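Local structure of adenylate kinase (Desulfovibrio gigas, 2XB4) at residues Asp62-Met67 and Asp83-Asn88; Val109-Leu114 and Asp175-Thr180; Arg122-Arg127 and Gly168-Arg173; Ile144-Asp149 and Gly156-Arg161. The protein probably catalyses the reversible transfer of the terminal phosphate of ATP to AMP, giving two ADP, and carries a metal site that holds zinc here. One frame throughout, in Å; residues are numbered along the deposited sequence.

Interaction 1 of 4, residues Asp62-Met67 and Asp83-Asn88; sequences DITIPM and DGFPRN
Phe85 reaches across to Thr64 and Ile65 of helix 61-75 with the far end of its ring. Its CB sets out toward the helix, and CG stands opposite the backbone N (chi1 -176°), which carries the ring straight out from the loop. CB of Pro86 sits over one ring face, toward the rim on the CD1-CE1 side. The outer carbons make the contact. CE2 lies 3.7 Å from CG2 of Thr64, which comes in obliquely. CZ is 3.6 Å from CD1 of Ile65, and CE1 is 3.9 Å from the same methyl. That methyl meets the ring at its edge, near the plane, and the Ile65 side chain runs at about a right angle to Phe85. No hydrogen bond joins the two segments. Thr64 turns its methyl to the ring, while OG1 makes a weak bond back to Pro60 O. Ser31 and Gln91 also touch Phe85, and a cis peptide bond precedes Pro86. Residues Gly84-Arg87 are predicted to bind AMP. The Asp-Gly-Phe-Pro-Arg sequence that starts at the end of strand 80-83 is the core of the adenylate kinase signature, and the contact packs its phenylalanine against the helix that follows the NMP region.

Interaction 2 of 4, residues Val109-Leu114 and Asp175-Thr180; sequences VIEILL and DIYYNT
The end of an inner strand of the parallel P-loop kinase sheet, 108-113, meets the C-terminal end of helix 167-177 here. Two consecutive tyrosines span the gap with their hydroxyls. Tyr178 OH donates to Leu114 O at 2.8 Å. The acceptor lies at the ring edge, in the ring plane, but the hydroxyl sits above the carbonyl plane, 43° out of it. Tyr177 turns the CD2 edge of its ring to one face of Tyr178, with CD2 3.7 Å above the plane of that ring, over its centre. Its CG is opposite the backbone N (chi1 -175°), and this sends the hydroxyl toward the strand. Tyr177 OH stops 4.2 Å from Glu111 CG. It donates to a water 2.6 Å away. The same water donates to Glu111 OE2 at 2.8 Å and to Ile112 O at 2.7 Å. The other carboxylate oxygen, OE1, is hydrogen-bonded to Tyr202 OH of the neighbouring strand. Leu185 and Tyr189 of helix 184-192 also touch the Glu111 side chain. The buried carboxylate is thus hydrogen-bonded at both oxygens, and the water uses both its protons on the strand. These bonds probably ease the cost of burying a charge, and they join strand and helix by polar groups with little direct apolar contact.

Interaction 3 of 4, residues Arg122-Arg127 and Gly168-Arg173; sequences RIMGRR and GAINKR. With SRT (S,R meso-tartaric acid), chain C.
Ile123 and Ile170 share one shape: in each, CG1 is opposite the carbonyl carbon (chi1 -64° and -70°) and CG2 is opposite the backbone N. Both side chains therefore present a methyl branch and an extended arm to the other helix. They slide past each other in opposite directions. CG2 of Ile123 meets CD1 of Ile170 at 3.7 Å, and CD1 of Ile123 meets CG2 of Ile170 at 4.0 Å. Met124 adds its CG, 3.9 Å from CD1 of Ile170, in an oblique approach. CD1 of Ile170 thus touches two neighbouring residues of the other helix. This apolar contact joins helix 116-124 to helix 167-177, the helices that leave for and return from the LID of an adenylate kinase. Arg126, two residues after Met124, is predicted to bind ATP. Its chain is extended from CG to NE, and NH2 comes to 2.9 Å from O1 of the bound meso-tartaric acid; this oxygen lies at the guanidinium edge, in its plane. CA of Ile123 sits over one face of that group, and Asp164 forms a salt bridge with NH1. Arg127 folds back instead. Its NH1 donates to Met124 O at 2.9 Å and to Arg126 O at 3.0 Å, both acceptors in the guanidinium plane. Gly10 N and Lys13 N also bind the tartrate, at the nucleotide-binding loop, as does Asn132 of the third subunit.

Interaction 4 of 4, residues Ile144-Asp149 and Gly156-Arg161; sequences IKPNGD and GALSAR
Leu158 packs its CD1 methyl on Pro146, and its CB, CG and CD1 on the backbone O of Asp149. CD1 lies 3.5 Å from CB of Pro146 and 3.8 Å from CG of the same ring, and the two side chains meet at about a right angle. CD1 also comes to 3.7 Å from the O of Asp149, and CB of Leu158 is equally close to that oxygen. The leucine therefore lies against both a proline ring and a peptide carbonyl. Its CB points toward the loop, and with CG opposite the carbonyl carbon (chi1 -76°) the branch goes on to the proline. The apolar part is small but close.

The other side of the contact is looser. No direct hydrogen bond joins the segments. A water bridges them instead, donating to Asp149 O at 2.6 Å and accepting from Leu158 N at 2.9 Å. Asp149 is exposed, and its carboxylate stays well away from residues 156-161.

The contact lies in the LID beside the zinc site of Cys129, His135, Cys151 and Cys154. The Leu158 side chain approaches Cys129 and Cys151, and is about 6 Å from the zinc at the nearest atoms. Strand 158-159 pairs antiparallel with strand 128-129, through backbone hydrogen bonds between Ala157 and Lys130 and between Ser159 and Ile128. Asn137 also touches Leu158, and Ile139 touches Pro146. Beyond Arg161, which is predicted to bind AMP, the chain runs on to helix 167-177.

Interactions 1, 2 and 3 are buried; interaction 4 lies at the surface, its centre about 26 Å from the chain centre. Interactions 2 and 3 share helix 167-177, and their other elements, strand 108-113 and helix 116-124, are consecutive in the chain. Leu114 packs on Arg122 between them. Interaction 1 touches interaction 2 through Arg87 and Ile176. Interaction 4 meets interaction 3 where Arg127 packs on Leu158 and Ala160, and where the like charges of Arg126 and Arg161 come close, each also paired with Asp164. Contacts 1 and 3 are apolar across their segments. Contact 2 is mainly polar, with a bridging water, while contact 4 mixes one methyl contact with a water bridge.

Interaction 1 of 4, residues Asp62-Met67 and Asp83-Asn88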
loop_
_atom_site.group_PDB
_atom_site.type_symbol
_atom_site.label_atom_id
_atom_site.label_comp_id
_atom_site.label_asym_id
_atom_site.label_seq_id
_atom_site.Cartn_x
_atom_site.Cartn_y
_atom_site.Cartn_z
ATOM N N ASP A 62 14.766 -32.036 -13.821
ATOM C CA ASP A 62 15.875 -32.351 -14.729
ATOM C C ASP A 62 16.350 -31.201 -15.578
ATOM O O ASP A 62 17.340 -31.327 -16.311
ATOM C CB ASP A 62 15.672 -33.640 -15.555
ATOM C CG ASP A 62 14.543 -33.554 -16.622
ATOM O OD1 ASP A 62 13.979 -32.471 -16.966
ATOM O OD2 ASP A 62 14.250 -34.656 -17.171
ATOM N N ILE A 63 15.645 -30.056 -15.477
ATOM C CA ILE A 63 16.116 -28.854 -16.108
ATOM C C ILE A 63 16.571 -27.851 -15.025
ATOM O O ILE A 63 17.596 -27.187 -15.183
ATOM C CB ILE A 63 15.000 -28.208 -17.005
ATOM C CG1 ILE A 63 14.704 -29.130 -18.217
ATOM C CG2 ILE A 63 15.448 -26.868 -17.483
ATOM C CD1 ILE A 63 13.515 -28.636 -19.054
ATOM N N THR A 64 15.823 -27.738 -13.940
ATOM C CA THR A 64 16.152 -26.820 -12.857
ATOM C C THR A 64 17.526 -27.165 -12.184
ATOM O O THR A 64 18.347 -26.276 -11.959
ATOM C CB THR A 64 15.038 -26.908 -11.795
ATOM O OG1 THR A 64 13.829 -26.346 -12.366
ATOM C CG2 THR A 64 15.435 -26.056 -10.602
ATOM N N ILE A 65 17.793 -28.442 -11.920
ATOM C CA ILE A 65 19.018 -28.812 -11.215
ATOM C C ILE A 65 20.215 -28.442 -12.111
ATOM O O ILE A 65 21.098 -27.747 -11.640
ATOM C CB ILE A 65 19.057 -30.313 -10.893
ATOM C CG1 ILE A 65 17.964 -30.669 -9.843
ATOM C CG2 ILE A 65 20.462 -30.717 -10.353
ATOM C CD1 ILE A 65 18.177 -30.085 -8.543
ATOM N N PRO A 66 20.209 -28.828 -13.418
ATOM C CA PRO A 66 21.349 -28.327 -14.257
ATOM C C PRO A 66 21.473 -26.800 -14.320
ATOM O O PRO A 66 22.596 -26.274 -14.372
ATOM C CB PRO A 66 21.063 -28.902 -15.649
ATOM C CG PRO A 66 20.102 -30.006 -15.482
ATOM C CD PRO A 66 19.471 -29.939 -14.083
ATOM N N MET A 67 20.357 -26.092 -14.328
ATOM C CA MET A 67 20.443 -24.634 -14.210
ATOM C C MET A 67 21.160 -24.167 -12.985
ATOM O O MET A 67 22.010 -23.244 -13.098
ATOM C CB MET A 67 19.049 -23.992 -14.210
ATOM C CG MET A 67 18.446 -24.063 -15.543
ATOM S SD MET A 67 16.821 -23.168 -15.722
ATOM C CE MET A 67 16.988 -22.509 -17.289
ATOM N N ASP A 83 20.479 -20.032 -1.524
ATOM C CA ASP A 83 19.427 -19.600 -0.636
ATOM C C ASP A 83 18.119 -19.826 -1.424
ATOM O O ASP A 83 17.921 -19.253 -2.463
ATOM C CB ASP A 83 19.724 -18.127 -0.371
ATOM C CG ASP A 83 18.699 -17.437 0.444
ATOM O OD1 ASP A 83 17.677 -18.060 0.764
ATOM O OD2 ASP A 83 18.920 -16.238 0.802
ATOM N N GLY A 84 17.223 -20.632 -0.899
ATOM C CA GLY A 84 15.866 -20.724 -1.372
ATOM C C GLY A 84 15.624 -21.961 -2.221
ATOM O O GLY A 84 14.491 -22.229 -2.653
ATOM N N PHE A 85 16.703 -22.701 -2.470
ATOM C CA PHE A 85 16.623 -23.982 -3.212
ATOM C C PHE A 85 17.608 -24.899 -2.488
ATOM O O PHE A 85 18.728 -24.454 -2.224
ATOM C CB PHE A 85 17.024 -23.779 -4.683
ATOM C CG PHE A 85 16.872 -24.960 -5.482
ATOM C CD1 PHE A 85 17.848 -25.911 -5.441
ATOM C CD2 PHE A 85 15.714 -25.202 -6.218
ATOM C CE1 PHE A 85 17.733 -27.054 -6.153
ATOM C CE2 PHE A 85 15.557 -26.388 -6.958
ATOM C CZ PHE A 85 16.569 -27.327 -6.944
ATOM N N PRO A 86 17.235 -26.171 -2.187
ATOM C CA PRO A 86 16.030 -26.905 -2.588
ATOM C C PRO A 86 14.853 -26.621 -1.654
ATOM O O PRO A 86 15.055 -26.231 -0.489
ATOM C CB PRO A 86 16.481 -28.384 -2.490
ATOM C CG PRO A 86 17.523 -28.332 -1.364
ATOM C CD PRO A 86 18.202 -27.023 -1.453
ATOM N N ARG A 87 13.656 -26.903 -2.118
ATOM C CA ARG A 87 12.487 -26.729 -1.241
ATOM C C ARG A 87 11.855 -28.051 -0.780
ATOM O O ARG A 87 10.979 -28.073 0.129
ATOM C CB ARG A 87 11.395 -25.934 -1.977
ATOM C CG ARG A 87 11.783 -24.423 -2.185
ATOM C CD ARG A 87 10.530 -23.803 -2.853
ATOM N NE ARG A 87 9.679 -23.082 -1.876
ATOM C CZ ARG A 87 8.375 -22.780 -2.103
ATOM N NH1 ARG A 87 7.790 -23.215 -3.265
ATOM N NH2 ARG A 87 7.650 -22.054 -1.218
ATOM N N ASN A 88 12.220 -29.137 -1.447
ATOM C CA ASN A 88 11.612 -30.421 -1.064
ATOM C C ASN A 88 12.699 -31.511 -1.169
ATOM O O ASN A 88 13.829 -31.242 -1.646
ATOM C CB ASN A 88 10.339 -30.707 -1.935
ATOM C CG ASN A 88 10.639 -30.805 -3.475
ATOM O OD1 ASN A 88 11.629 -31.368 -3.893
ATOM N ND2 ASN A 88 9.743 -30.251 -4.312
#

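Interaction 2 of 4, residues Val109-Leu114 and Asp175-Thr180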
loop_
_atom_site.group_PDB
_atom_site.type_symbol
_atom_site.label_atom_id
_atom_site.label_comp_id
_atom_site.label_asym_id
_atom_site.label_seq_id
_atom_site.Cartn_x
_atom_site.Cartn_y
_atom_site.Cartn_z
ATOM N N VAL A 109 26.070 -26.191 6.126
ATOM C CA VAL A 109 24.646 -25.991 5.843
ATOM C C VAL A 109 24.144 -25.269 7.057
ATOM O O VAL A 109 24.373 -25.717 8.214
ATOM C CB VAL A 109 23.867 -27.368 5.661
ATOM C CG1 VAL A 109 22.315 -27.166 5.665
ATOM C CG2 VAL A 109 24.331 -28.037 4.417
ATOM N N ILE A 110 23.483 -24.146 6.831
ATOM C CA ILE A 110 22.940 -23.359 7.970
ATOM C C ILE A 110 21.404 -23.486 8.027
ATOM O O ILE A 110 20.719 -23.288 7.017
ATOM C CB ILE A 110 23.283 -21.891 7.779
ATOM C CG1 ILE A 110 24.819 -21.697 7.900
ATOM C CG2 ILE A 110 22.566 -20.956 8.856
ATOM C CD1 ILE A 110 25.302 -20.275 7.453
ATOM N N GLU A 111 20.851 -23.740 9.204
ATOM C CA GLU A 111 19.405 -23.755 9.327
ATOM C C GLU A 111 19.043 -22.780 10.426
ATOM O O GLU A 111 19.552 -22.898 11.553
ATOM C CB GLU A 111 18.884 -25.169 9.654
ATOM C CG GLU A 111 17.366 -25.205 9.847
ATOM C CD GLU A 111 16.845 -26.434 10.670
ATOM O OE1 GLU A 111 17.584 -27.419 10.958
ATOM O OE2 GLU A 111 15.663 -26.366 11.045
ATOM N N ILE A 112 18.153 -21.831 10.121
ATOM C CA ILE A 112 17.622 -20.945 11.153
ATOM C C ILE A 112 16.304 -21.563 11.678
ATOM O O ILE A 112 15.380 -21.800 10.899
ATOM C CB ILE A 112 17.364 -19.539 10.613
ATOM C CG1 ILE A 112 18.672 -19.010 9.970
ATOM C CG2 ILE A 112 16.851 -18.631 11.819
ATOM C CD1 ILE A 112 18.456 -17.737 9.195
ATOM N N LEU A 113 16.233 -21.785 12.995
ATOM C CA LEU A 113 15.158 -22.581 13.650
ATOM C C LEU A 113 14.256 -21.569 14.279
ATOM O O LEU A 113 14.756 -20.687 15.025
ATOM C CB LEU A 113 15.704 -23.422 14.844
ATOM C CG LEU A 113 16.210 -24.783 14.397
ATOM C CD1 LEU A 113 17.564 -24.663 13.614
ATOM C CD2 LEU A 113 16.354 -25.664 15.609
ATOM N N LEU A 114 12.947 -21.718 14.046
ATOM C CA LEU A 114 11.961 -20.869 14.710
ATOM C C LEU A 114 10.634 -21.677 14.723
ATOM O O LEU A 114 10.293 -22.269 13.701
ATOM C CB LEU A 114 11.830 -19.575 13.823
ATOM C CG LEU A 114 11.284 -18.292 14.378
ATOM C CD1 LEU A 114 12.383 -17.839 15.347
ATOM C CD2 LEU A 114 11.174 -17.296 13.338
ATOM N N ASP A 175 3.279 -24.055 5.295
ATOM C CA ASP A 175 2.928 -25.420 4.919
ATOM C C ASP A 175 4.020 -26.136 4.194
ATOM O O ASP A 175 4.380 -27.261 4.577
ATOM C CB ASP A 175 1.623 -25.498 4.106
ATOM C CG ASP A 175 0.368 -25.305 4.980
ATOM O OD1 ASP A 175 0.434 -25.237 6.234
ATOM O OD2 ASP A 175 -0.696 -25.209 4.379
ATOM N N ILE A 176 4.638 -25.489 3.209
ATOM C CA ILE A 176 5.680 -26.152 2.489
ATOM C C ILE A 176 6.941 -26.182 3.360
ATOM O O ILE A 176 7.594 -27.216 3.465
ATOM C CB ILE A 176 5.993 -25.419 1.167
ATOM C CG1 ILE A 176 4.774 -25.568 0.218
ATOM C CG2 ILE A 176 7.303 -25.987 0.491
ATOM C CD1 ILE A 176 4.746 -24.352 -0.886
ATOM N N TYR A 177 7.291 -25.041 3.975
ATOM C CA TYR A 177 8.585 -24.979 4.715
ATOM C C TYR A 177 8.562 -26.036 5.855
ATOM O O TYR A 177 9.508 -26.875 6.023
ATOM C CB TYR A 177 8.856 -23.583 5.314
ATOM C CG TYR A 177 10.264 -23.601 5.951
ATOM C CD1 TYR A 177 11.402 -23.452 5.137
ATOM C CD2 TYR A 177 10.452 -23.957 7.311
ATOM C CE1 TYR A 177 12.686 -23.567 5.656
ATOM C CE2 TYR A 177 11.736 -24.074 7.872
ATOM C CZ TYR A 177 12.848 -23.871 7.024
ATOM O OH TYR A 177 14.128 -23.989 7.536
ATOM N N TYR A 178 7.432 -26.098 6.574
ATOM C CA TYR A 178 7.463 -26.914 7.810
ATOM C C TYR A 178 7.056 -28.379 7.613
ATOM O O TYR A 178 6.993 -29.145 8.576
ATOM C CB TYR A 178 6.584 -26.275 8.878
ATOM C CG TYR A 178 7.255 -25.043 9.518
ATOM C CD1 TYR A 178 8.057 -25.171 10.679
ATOM C CD2 TYR A 178 7.046 -23.769 8.984
ATOM C CE1 TYR A 178 8.703 -24.040 11.275
ATOM C CE2 TYR A 178 7.621 -22.592 9.557
ATOM C CZ TYR A 178 8.479 -22.735 10.703
ATOM O OH TYR A 178 9.010 -21.638 11.346
ATOM N N ASN A 179 6.855 -28.761 6.357
ATOM C CA ASN A 179 6.466 -30.134 5.969
ATOM C C ASN A 179 7.705 -31.034 6.196
ATOM O O ASN A 179 8.735 -30.963 5.444
ATOM C CB ASN A 179 5.952 -30.058 4.501
ATOM C CG ASN A 179 5.786 -31.396 3.845
ATOM O OD1 ASN A 179 5.964 -32.456 4.457
ATOM N ND2 ASN A 179 5.532 -31.351 2.523
ATOM N N THR A 180 7.650 -31.859 7.239
ATOM C CA THR A 180 8.813 -32.713 7.566
ATOM C C THR A 180 8.650 -34.071 6.853
ATOM O O THR A 180 9.485 -34.943 7.051
ATOM C CB THR A 180 8.936 -32.995 9.123
ATOM O OG1 THR A 180 7.753 -33.717 9.584
ATOM C CG2 THR A 180 9.129 -31.736 9.970
HETATM O O HOH W 1 14.207 -24.108 10.171
#

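Interaction 3 of 4, residues Arg122-Arg127 and Gly168-Arg173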
loop_
_atom_site.group_PDB
_atom_site.type_symbol
_atom_site.label_atom_id
_atom_site.label_comp_id
_atom_site.label_asym_id
_atom_site.label_seq_id
_atom_site.Cartn_x
_atom_site.Cartn_y
_atom_site.Cartn_z
ATOM N N ARG A 122 5.902 -12.978 13.915
ATOM C CA ARG A 122 6.911 -11.980 13.481
ATOM C C ARG A 122 6.607 -11.308 12.140
ATOM O O ARG A 122 6.963 -10.135 11.987
ATOM C CB ARG A 122 8.290 -12.581 13.414
ATOM C CG ARG A 122 8.816 -12.855 14.761
ATOM C CD ARG A 122 10.222 -13.415 14.725
ATOM N NE ARG A 122 10.602 -13.508 16.149
ATOM C CZ ARG A 122 11.815 -13.281 16.636
ATOM N NH1 ARG A 122 12.798 -12.935 15.818
ATOM N NH2 ARG A 122 12.033 -13.368 17.969
ATOM N N ILE A 123 6.052 -12.036 11.156
ATOM C CA ILE A 123 5.710 -11.394 9.905
ATOM C C ILE A 123 4.530 -10.414 10.170
ATOM O O ILE A 123 4.548 -9.266 9.706
ATOM C CB ILE A 123 5.288 -12.433 8.870
ATOM C CG1 ILE A 123 6.474 -13.368 8.530
ATOM C CG2 ILE A 123 4.662 -11.789 7.596
ATOM C CD1 ILE A 123 6.019 -14.773 7.947
ATOM N N MET A 124 3.459 -10.906 10.829
ATOM C CA MET A 124 2.197 -10.084 10.948
ATOM C C MET A 124 2.441 -8.897 11.855
ATOM O O MET A 124 1.773 -7.892 11.713
ATOM C CB MET A 124 1.036 -10.940 11.547
ATOM C CG MET A 124 0.718 -12.122 10.601
ATOM S SD MET A 124 -0.787 -12.928 11.077
ATOM C CE MET A 124 -2.013 -11.662 10.779
ATOM N N GLY A 125 3.439 -8.988 12.729
ATOM C CA GLY A 125 3.707 -7.928 13.750
ATOM C C GLY A 125 4.492 -6.733 13.208
ATOM O O GLY A 125 4.601 -5.656 13.868
ATOM N N ARG A 126 5.030 -6.839 12.001
ATOM C CA ARG A 126 5.816 -5.716 11.444
ATOM C C ARG A 126 4.963 -4.450 11.275
ATOM O O ARG A 126 3.820 -4.535 10.762
ATOM C CB ARG A 126 6.320 -6.093 10.051
ATOM C CG ARG A 126 7.338 -7.342 9.969
ATOM C CD ARG A 126 7.458 -7.855 8.518
ATOM N NE ARG A 126 8.500 -8.886 8.465
ATOM C CZ ARG A 126 8.636 -9.777 7.477
ATOM N NH1 ARG A 126 7.801 -9.726 6.436
ATOM N NH2 ARG A 126 9.622 -10.708 7.525
ATOM N N ARG A 127 5.513 -3.300 11.606
ATOM C CA ARG A 127 4.813 -1.984 11.446
ATOM C C ARG A 127 5.808 -1.090 10.753
ATOM O O ARG A 127 6.978 -1.100 11.119
ATOM C CB ARG A 127 4.416 -1.366 12.792
ATOM C CG ARG A 127 3.237 -2.233 13.475
ATOM C CD ARG A 127 1.907 -2.209 12.629
ATOM N NE ARG A 127 0.820 -2.970 13.275
ATOM C CZ ARG A 127 0.594 -4.286 13.145
ATOM N NH1 ARG A 127 1.407 -5.064 12.418
ATOM N NH2 ARG A 127 -0.421 -4.837 13.828
ATOM N N GLY A 168 -3.607 -16.377 4.717
ATOM C CA GLY A 168 -3.704 -17.555 3.814
ATOM C C GLY A 168 -2.374 -17.697 3.076
ATOM O O GLY A 168 -1.885 -18.792 2.914
ATOM N N ALA A 169 -1.746 -16.585 2.661
ATOM C CA ALA A 169 -0.515 -16.722 1.850
ATOM C C ALA A 169 0.670 -17.149 2.747
ATOM O O ALA A 169 1.530 -17.908 2.308
ATOM C CB ALA A 169 -0.181 -15.390 1.146
ATOM N N ILE A 170 0.761 -16.561 3.945
ATOM C CA ILE A 170 1.812 -16.881 4.917
ATOM C C ILE A 170 1.716 -18.388 5.226
ATOM O O ILE A 170 2.731 -19.107 5.147
ATOM C CB ILE A 170 1.657 -16.041 6.189
ATOM C CG1 ILE A 170 2.004 -14.554 5.933
ATOM C CG2 ILE A 170 2.542 -16.595 7.305
ATOM C CD1 ILE A 170 1.529 -13.734 7.161
ATOM N N ASN A 171 0.481 -18.868 5.490
ATOM C CA ASN A 171 0.265 -20.286 5.811
ATOM C C ASN A 171 0.602 -21.259 4.690
ATOM O O ASN A 171 1.107 -22.347 4.950
ATOM C CB ASN A 171 -1.153 -20.538 6.328
ATOM C CG ASN A 171 -1.329 -20.052 7.767
ATOM O OD1 ASN A 171 -0.414 -20.178 8.568
ATOM N ND2 ASN A 171 -2.539 -19.622 8.111
ATOM N N LYS A 172 0.351 -20.891 3.445
ATOM C CA LYS A 172 0.693 -21.791 2.390
ATOM C C LYS A 172 2.230 -21.857 2.231
ATOM O O LYS A 172 2.721 -22.951 1.977
ATOM C CB LYS A 172 0.111 -21.308 1.086
ATOM C CG LYS A 172 -1.474 -21.570 1.122
ATOM C CD LYS A 172 -2.098 -20.930 -0.032
ATOM C CE LYS A 172 -3.519 -21.482 -0.182
ATOM N NZ LYS A 172 -3.737 -21.420 -1.646
ATOM N N ARG A 173 2.987 -20.755 2.446
ATOM C CA ARG A 173 4.447 -20.892 2.381
ATOM C C ARG A 173 4.981 -21.707 3.591
ATOM O O ARG A 173 5.930 -22.498 3.422
ATOM C CB ARG A 173 5.164 -19.530 2.322
ATOM C CG ARG A 173 4.849 -18.701 1.043
ATOM C CD ARG A 173 5.541 -17.343 1.117
ATOM N NE ARG A 173 4.844 -16.460 0.219
ATOM C CZ ARG A 173 3.970 -15.465 0.510
ATOM N NH1 ARG A 173 3.673 -14.996 1.763
ATOM N NH2 ARG A 173 3.440 -14.849 -0.546
HETATM O O1 SRT C . 11.888 -12.374 8.148
HETATM O O11 SRT C . 13.679 -11.556 7.031
HETATM C C1 SRT C . 12.641 -12.260 7.145
HETATM C C2 SRT C . 12.285 -13.303 6.176
HETATM O O2 SRT C . 10.954 -13.391 5.706
HETATM C C3 SRT C . 13.389 -14.066 5.537
HETATM O O3 SRT C . 13.315 -15.007 6.640
HETATM C C4 SRT C . 12.984 -14.756 4.304
HETATM O O4 SRT C . 13.105 -14.122 3.244
HETATM O O41 SRT C . 12.558 -15.913 4.398
#

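Interaction 4 of 4, residues Ile144-Asp149 and Gly156-Arg161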
loop_
_atom_site.group_PDB
_atom_site.type_symbol
_atom_site.label_atom_id
_atom_site.label_comp_id
_atom_site.label_asym_id
_atom_site.label_seq_id
_atom_site.Cartn_x
_atom_site.Cartn_y
_atom_site.Cartn_z
ATOM N N ILE A 144 12.157 -4.469 19.699
ATOM C CA ILE A 144 11.780 -3.393 18.767
ATOM C C ILE A 144 10.262 -3.112 18.728
ATOM O O ILE A 144 9.749 -2.692 17.697
ATOM C CB ILE A 144 12.278 -3.689 17.319
ATOM C CG1 ILE A 144 11.802 -5.076 16.867
ATOM C CG2 ILE A 144 13.787 -3.648 17.272
ATOM C CD1 ILE A 144 11.836 -5.324 15.327
ATOM N N LYS A 145 9.544 -3.306 19.850
ATOM C CA LYS A 145 8.145 -2.942 20.024
ATOM C C LYS A 145 7.989 -1.490 19.759
ATOM O O LYS A 145 8.908 -0.716 20.112
ATOM C CB LYS A 145 7.742 -3.011 21.526
ATOM C CG LYS A 145 7.589 -4.291 22.117
ATOM C CD LYS A 145 7.188 -4.055 23.653
ATOM C CE LYS A 145 8.053 -2.997 24.502
ATOM N NZ LYS A 145 7.901 -3.285 26.014
ATOM N N PRO A 146 6.821 -1.073 19.222
ATOM C CA PRO A 146 6.606 0.355 18.988
ATOM C C PRO A 146 6.461 1.093 20.265
ATOM O O PRO A 146 6.289 0.445 21.323
ATOM C CB PRO A 146 5.281 0.407 18.265
ATOM C CG PRO A 146 5.111 -0.957 17.654
ATOM C CD PRO A 146 5.761 -1.910 18.573
ATOM N N ASN A 147 6.525 2.426 20.182
ATOM C CA ASN A 147 6.275 3.287 21.326
ATOM C C ASN A 147 4.794 3.650 21.288
ATOM O O ASN A 147 4.410 4.656 20.672
ATOM C CB ASN A 147 7.176 4.536 21.208
ATOM C CG ASN A 147 6.872 5.599 22.248
ATOM O OD1 ASN A 147 7.068 6.788 22.001
ATOM N ND2 ASN A 147 6.422 5.193 23.391
ATOM N N GLY A 148 3.959 2.815 21.912
ATOM C CA GLY A 148 2.507 2.909 21.749
ATOM C C GLY A 148 2.059 2.650 20.308
ATOM O O GLY A 148 2.306 1.580 19.775
ATOM N N ASP A 149 1.418 3.612 19.660
ATOM C CA ASP A 149 1.071 3.463 18.240
ATOM C C ASP A 149 2.095 4.061 17.309
ATOM O O ASP A 149 1.826 4.091 16.145
ATOM C CB ASP A 149 -0.251 4.163 17.929
ATOM C CG ASP A 149 -1.438 3.438 18.505
ATOM O OD1 ASP A 149 -1.448 2.190 18.467
ATOM O OD2 ASP A 149 -2.345 4.131 19.007
ATOM N N GLY A 156 7.292 8.700 14.317
ATOM C CA GLY A 156 6.411 8.764 13.134
ATOM C C GLY A 156 5.247 7.788 13.217
ATOM O O GLY A 156 5.254 6.799 13.957
ATOM N N ALA A 157 4.240 8.058 12.412
ATOM C CA ALA A 157 3.098 7.152 12.301
ATOM C C ALA A 157 3.501 5.784 11.790
ATOM O O ALA A 157 4.446 5.656 10.974
ATOM C CB ALA A 157 1.969 7.770 11.396
ATOM N N LEU A 158 2.754 4.755 12.225
ATOM C CA LEU A 158 3.063 3.326 11.845
ATOM C C LEU A 158 1.911 2.783 11.018
ATOM O O LEU A 158 0.741 3.103 11.264
ATOM C CB LEU A 158 3.222 2.441 13.127
ATOM C CG LEU A 158 4.559 2.671 13.822
ATOM C CD1 LEU A 158 4.564 1.820 15.132
ATOM C CD2 LEU A 158 5.792 2.411 12.928
ATOM N N SER A 159 2.215 1.929 10.064
ATOM C CA SER A 159 1.113 1.208 9.430
ATOM C C SER A 159 1.482 -0.211 9.167
ATOM O O SER A 159 2.665 -0.568 9.221
ATOM C CB SER A 159 0.695 1.932 8.173
ATOM O OG SER A 159 1.704 1.874 7.278
ATOM N N ALA A 160 0.478 -1.039 8.866
ATOM C CA ALA A 160 0.748 -2.411 8.515
ATOM C C ALA A 160 0.828 -2.588 6.989
ATOM O O ALA A 160 0.192 -1.818 6.261
ATOM C CB ALA A 160 -0.312 -3.325 9.148
ATOM N N ARG A 161 1.565 -3.591 6.504
ATOM C CA ARG A 161 1.544 -3.865 5.039
ATOM C C ARG A 161 0.586 -5.007 4.778
ATOM O O ARG A 161 0.638 -6.022 5.470
ATOM C CB ARG A 161 2.927 -4.316 4.546
ATOM C CG ARG A 161 4.076 -3.332 4.889
ATOM C CD ARG A 161 5.403 -3.771 4.185
ATOM N NE ARG A 161 5.869 -5.149 4.561
ATOM C CZ ARG A 161 6.888 -5.774 3.932
ATOM N NH1 ARG A 161 7.481 -5.189 2.845
ATOM N NH2 ARG A 161 7.261 -7.008 4.332
HETATM O O HOH W 2 0.761 5.468 14.157
#